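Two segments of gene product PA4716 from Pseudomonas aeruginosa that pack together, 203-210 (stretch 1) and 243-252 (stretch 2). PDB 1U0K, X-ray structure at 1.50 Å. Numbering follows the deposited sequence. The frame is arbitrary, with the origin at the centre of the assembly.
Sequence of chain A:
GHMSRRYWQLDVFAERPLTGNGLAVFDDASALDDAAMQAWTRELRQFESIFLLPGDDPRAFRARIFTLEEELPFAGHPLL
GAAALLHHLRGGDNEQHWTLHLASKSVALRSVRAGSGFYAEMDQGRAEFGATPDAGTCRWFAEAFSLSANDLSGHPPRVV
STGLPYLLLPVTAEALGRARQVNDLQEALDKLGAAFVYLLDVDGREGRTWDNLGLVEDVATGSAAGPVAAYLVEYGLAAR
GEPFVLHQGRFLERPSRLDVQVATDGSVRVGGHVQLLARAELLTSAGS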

# COMPACT_ATOMS: atom_id res chain seq x y z
N ASP A 203 -11.97 -25.32 -11.64
CA ASP A 203 -11.90 -26.63 -11.00
C ASP A 203 -11.39 -26.51 -9.58
O ASP A 203 -11.98 -27.08 -8.65
CB ASP A 203 -10.99 -27.58 -11.79
CG ASP A 203 -11.51 -27.89 -13.18
OD1 ASP A 203 -12.75 -27.90 -13.38
OD2 ASP A 203 -10.75 -28.15 -14.13
N GLY A 204 -10.30 -25.77 -9.42
CA GLY A 204 -9.72 -25.48 -8.12
C GLY A 204 -10.43 -24.37 -7.35
O GLY A 204 -10.12 -24.15 -6.18
N ARG A 205 -11.39 -23.70 -8.00
CA ARG A 205 -12.14 -22.59 -7.41
C ARG A 205 -11.20 -21.59 -6.76
O ARG A 205 -11.36 -21.22 -5.60
CB ARG A 205 -13.17 -23.11 -6.40
CG ARG A 205 -14.20 -24.00 -7.04
CD ARG A 205 -15.16 -24.61 -6.07
NE ARG A 205 -16.15 -25.45 -6.74
CZ ARG A 205 -17.01 -26.24 -6.10
NH1 ARG A 205 -17.02 -26.29 -4.77
NH2 ARG A 205 -17.87 -26.97 -6.79
N GLU A 206 -10.20 -21.19 -7.53
CA GLU A 206 -9.19 -20.25 -7.08
C GLU A 206 -9.07 -19.14 -8.10
O GLU A 206 -9.20 -19.38 -9.30
CB GLU A 206 -7.84 -20.95 -6.92
CG GLU A 206 -6.74 -20.06 -6.39
CD GLU A 206 -5.51 -20.84 -5.98
OE1 GLU A 206 -5.16 -21.81 -6.68
OE2 GLU A 206 -4.91 -20.50 -4.94
N GLY A 207 -8.82 -17.93 -7.62
CA GLY A 207 -8.74 -16.78 -8.50
C GLY A 207 -7.58 -15.86 -8.21
O GLY A 207 -6.91 -15.97 -7.18
N ARG A 208 -7.33 -14.97 -9.16
CA ARG A 208 -6.32 -13.93 -9.02
C ARG A 208 -6.82 -12.64 -9.64
O ARG A 208 -7.44 -12.65 -10.70
CB ARG A 208 -5.02 -14.34 -9.70
CG ARG A 208 -4.25 -15.41 -8.95
CD ARG A 208 -2.85 -15.65 -9.50
NE ARG A 208 -1.89 -14.64 -9.04
CZ ARG A 208 -0.58 -14.68 -9.27
NH1 ARG A 208 -0.04 -15.67 -9.96
NH2 ARG A 208 0.20 -13.72 -8.81
N THR A 209 -6.55 -11.52 -8.98
CA THR A 209 -6.95 -10.22 -9.51
C THR A 209 -6.06 -9.12 -8.93
O THR A 209 -5.53 -9.25 -7.83
CB THR A 209 -8.44 -9.97 -9.22
OG1 THR A 209 -8.96 -8.93 -10.07
CG2 THR A 209 -8.68 -9.48 -7.79
N TRP A 210 -5.91 -8.05 -9.70
CA TRP A 210 -4.98 -6.96 -9.41
C TRP A 210 -5.69 -5.63 -9.51
O TRP A 210 -6.83 -5.55 -9.98
CB TRP A 210 -3.84 -6.97 -10.43
CG TRP A 210 -2.86 -8.11 -10.29
CD1 TRP A 210 -1.67 -8.09 -9.63
CD2 TRP A 210 -2.99 -9.42 -10.85
NE1 TRP A 210 -1.05 -9.31 -9.73
CE2 TRP A 210 -1.84 -10.15 -10.47
CE3 TRP A 210 -3.96 -10.07 -11.63
CZ2 TRP A 210 -1.63 -11.49 -10.85
CZ3 TRP A 210 -3.75 -11.40 -12.00
CH2 TRP A 210 -2.60 -12.09 -11.60
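Stretch 2 243-252: PFVLHQGRFL

Stretch 2 runs the same way as stretch 1, but not strictly in line with it. Its strand, 244-248, crosses the short strand 206-208 at -38°, with a closest approach of 4.9 Å between axes. The strands are splayed, and the backbone pairing is a single beta bridge between Glu 206 and His 247. Beyond the bridge, side chains and waters carry much of the contact.

Pro 243 lies beyond reach, and the contact begins at Phe 244. Its backbone is extended (phi/psi -140/173), its CA-to-CB bond points toward stretch 1, and its chi1 is p. The long side chain of Arg 205, m at chi1 and then fully extended, reaches back to it: NH1 of Arg 205 comes 3.5 Å from CB of Phe 244, and the guanidinium offers a face to CD1 of the Phe 244 ring.

The CA-to-CB bond of Val 245 points away, and the residue contributes through its backbone. Its O accepts from water 1 at 2.7 Å, and the same water accepts from Arg 205 NH1 at 3.2 Å, so the arginine that lies beside Phe 244 is also tied by water to the Val 245 carbonyl. The CA-to-CB bond of Leu 246 (m, t) points sideways, but the end of its side chain comes nearer, with CD2 4.0 Å from CB of Arg 205. Its CA makes a CA-H...O contact of 3.5 Å with Arg 205 O.

His 247 sets the register. Its N donates to Arg 205 O at 2.9 Å, and its O accepts from Gly 207 N at 3.1 Å, so one residue uses both backbone groups to straddle Glu 206, the usual parallel pattern. That O also lies 3.3 Å from CA of Glu 206 in a CA-H...O contact. The imidazole, m at chi1, meets Gly 204 O at its edge, with CD2 3.4 Å from that oxygen.

Gln 248 continues the extended backbone, but the direct backbone bonding has ended. Its CG packs 3.5 Å from Gly 207 O, and its NE2 lies 3.8 Å from CG2 of Thr 209. Gly 249, at phi/psi 105/-4, makes the turn out of the strand; a CB there would jam against the preceding carbonyl. Its N donates to water 3 at 3.2 Å, which in turn donates to Gly 207 O at 2.8 Å.

The 3-10 segment then brings charge and aromatic surface back to stretch 1. Arg 250 forms a salt bridge with Glu 206, although its hydrogen bonds are weak: NE to OE2 is short at 2.8 Å but bent at 127°, while NE and NH2 reach OE1 at 3.3 and 3.4 Å. The CA-to-CB bond of Phe 251 points toward stretch 1, and its ring receives the guanidinium of Arg 208 flat upon it: planes at 8°, with CZ of Arg 208 4.0 Å from the centroid of the Phe 251 ring, a cation-pi arrangement. Leu 252 makes no contact.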

# COMPACT_ATOMS: atom_id res chain seq x y z
N PRO A 243 -23.23 -24.64 0.50
CA PRO A 243 -22.06 -23.83 0.84
C PRO A 243 -20.81 -24.37 0.18
O PRO A 243 -20.54 -25.57 0.25
CB PRO A 243 -21.96 -23.97 2.37
CG PRO A 243 -22.65 -25.26 2.69
CD PRO A 243 -23.69 -25.47 1.63
N PHE A 244 -20.07 -23.49 -0.49
CA PHE A 244 -18.74 -23.85 -0.94
C PHE A 244 -17.78 -22.69 -0.75
O PHE A 244 -18.19 -21.60 -0.36
CB PHE A 244 -18.75 -24.40 -2.38
CG PHE A 244 -19.18 -23.41 -3.44
CD1 PHE A 244 -18.24 -22.83 -4.28
CD2 PHE A 244 -20.52 -23.12 -3.65
CE1 PHE A 244 -18.63 -21.96 -5.29
CE2 PHE A 244 -20.92 -22.25 -4.66
CZ PHE A 244 -19.96 -21.67 -5.48
N VAL A 245 -16.50 -22.96 -0.99
CA VAL A 245 -15.48 -21.96 -0.74
C VAL A 245 -14.68 -21.63 -1.99
O VAL A 245 -14.40 -22.50 -2.83
CB VAL A 245 -14.55 -22.34 0.48
CG1 VAL A 245 -15.24 -23.30 1.44
CG2 VAL A 245 -13.22 -22.87 0.04
N LEU A 246 -14.37 -20.35 -2.13
CA LEU A 246 -13.42 -19.86 -3.12
C LEU A 246 -12.10 -19.57 -2.42
O LEU A 246 -12.06 -19.26 -1.22
CB LEU A 246 -13.93 -18.60 -3.79
CG LEU A 246 -15.29 -18.67 -4.48
CD1 LEU A 246 -15.57 -17.35 -5.16
CD2 LEU A 246 -15.35 -19.84 -5.48
N HIS A 247 -11.02 -19.68 -3.17
CA HIS A 247 -9.68 -19.49 -2.62
C HIS A 247 -9.03 -18.32 -3.33
O HIS A 247 -9.17 -18.17 -4.54
CB HIS A 247 -8.82 -20.75 -2.79
CG HIS A 247 -9.49 -22.00 -2.32
ND1 HIS A 247 -9.61 -22.32 -0.98
CD2 HIS A 247 -10.11 -22.99 -3.00
CE1 HIS A 247 -10.27 -23.46 -0.86
NE2 HIS A 247 -10.58 -23.89 -2.07
N GLN A 248 -8.34 -17.49 -2.56
CA GLN A 248 -7.59 -16.37 -3.12
C GLN A 248 -6.48 -15.97 -2.15
O GLN A 248 -6.63 -16.12 -0.94
CB GLN A 248 -8.51 -15.17 -3.37
CG GLN A 248 -7.97 -14.18 -4.40
CD GLN A 248 -8.91 -13.00 -4.63
OE1 GLN A 248 -10.13 -13.18 -4.68
NE2 GLN A 248 -8.34 -11.79 -4.76
N GLY A 249 -5.38 -15.47 -2.69
CA GLY A 249 -4.35 -14.85 -1.88
C GLY A 249 -3.08 -15.65 -1.64
O GLY A 249 -2.13 -15.13 -1.05
N ARG A 250 -3.02 -16.89 -2.11
CA ARG A 250 -1.89 -17.76 -1.78
C ARG A 250 -0.58 -17.31 -2.45
O ARG A 250 0.49 -17.56 -1.90
CB ARG A 250 -2.22 -19.23 -2.08
CG ARG A 250 -1.90 -19.75 -3.46
CD ARG A 250 -2.06 -21.26 -3.58
NE ARG A 250 -2.37 -21.70 -4.94
CZ ARG A 250 -1.46 -21.91 -5.89
NH1 ARG A 250 -0.16 -21.75 -5.66
NH2 ARG A 250 -1.87 -22.30 -7.09
N PHE A 251 -0.67 -16.65 -3.60
CA PHE A 251 0.51 -16.11 -4.28
C PHE A 251 1.07 -14.86 -3.59
O PHE A 251 2.16 -14.40 -3.93
CB PHE A 251 0.19 -15.81 -5.75
CG PHE A 251 -0.21 -17.02 -6.55
CD1 PHE A 251 -1.55 -17.33 -6.74
CD2 PHE A 251 0.76 -17.86 -7.09
CE1 PHE A 251 -1.92 -18.45 -7.46
CE2 PHE A 251 0.39 -18.98 -7.82
CZ PHE A 251 -0.95 -19.28 -8.01
N LEU A 252 0.32 -14.31 -2.64
CA LEU A 252 0.79 -13.24 -1.76
C LEU A 252 1.15 -13.75 -0.36
O LEU A 252 1.35 -12.96 0.56
CB LEU A 252 -0.30 -12.17 -1.62
CG LEU A 252 -0.60 -11.38 -2.89
CD1 LEU A 252 -2.00 -10.79 -2.80
CD2 LEU A 252 0.45 -10.29 -3.08
O HOH W 1 -14.89 -25.20 -2.71
O HOH W 2 -5.45 -18.71 -3.17
O HOH W 3 -4.86 -16.82 -5.53
O HOH W 4 -5.32 -12.36 -6.16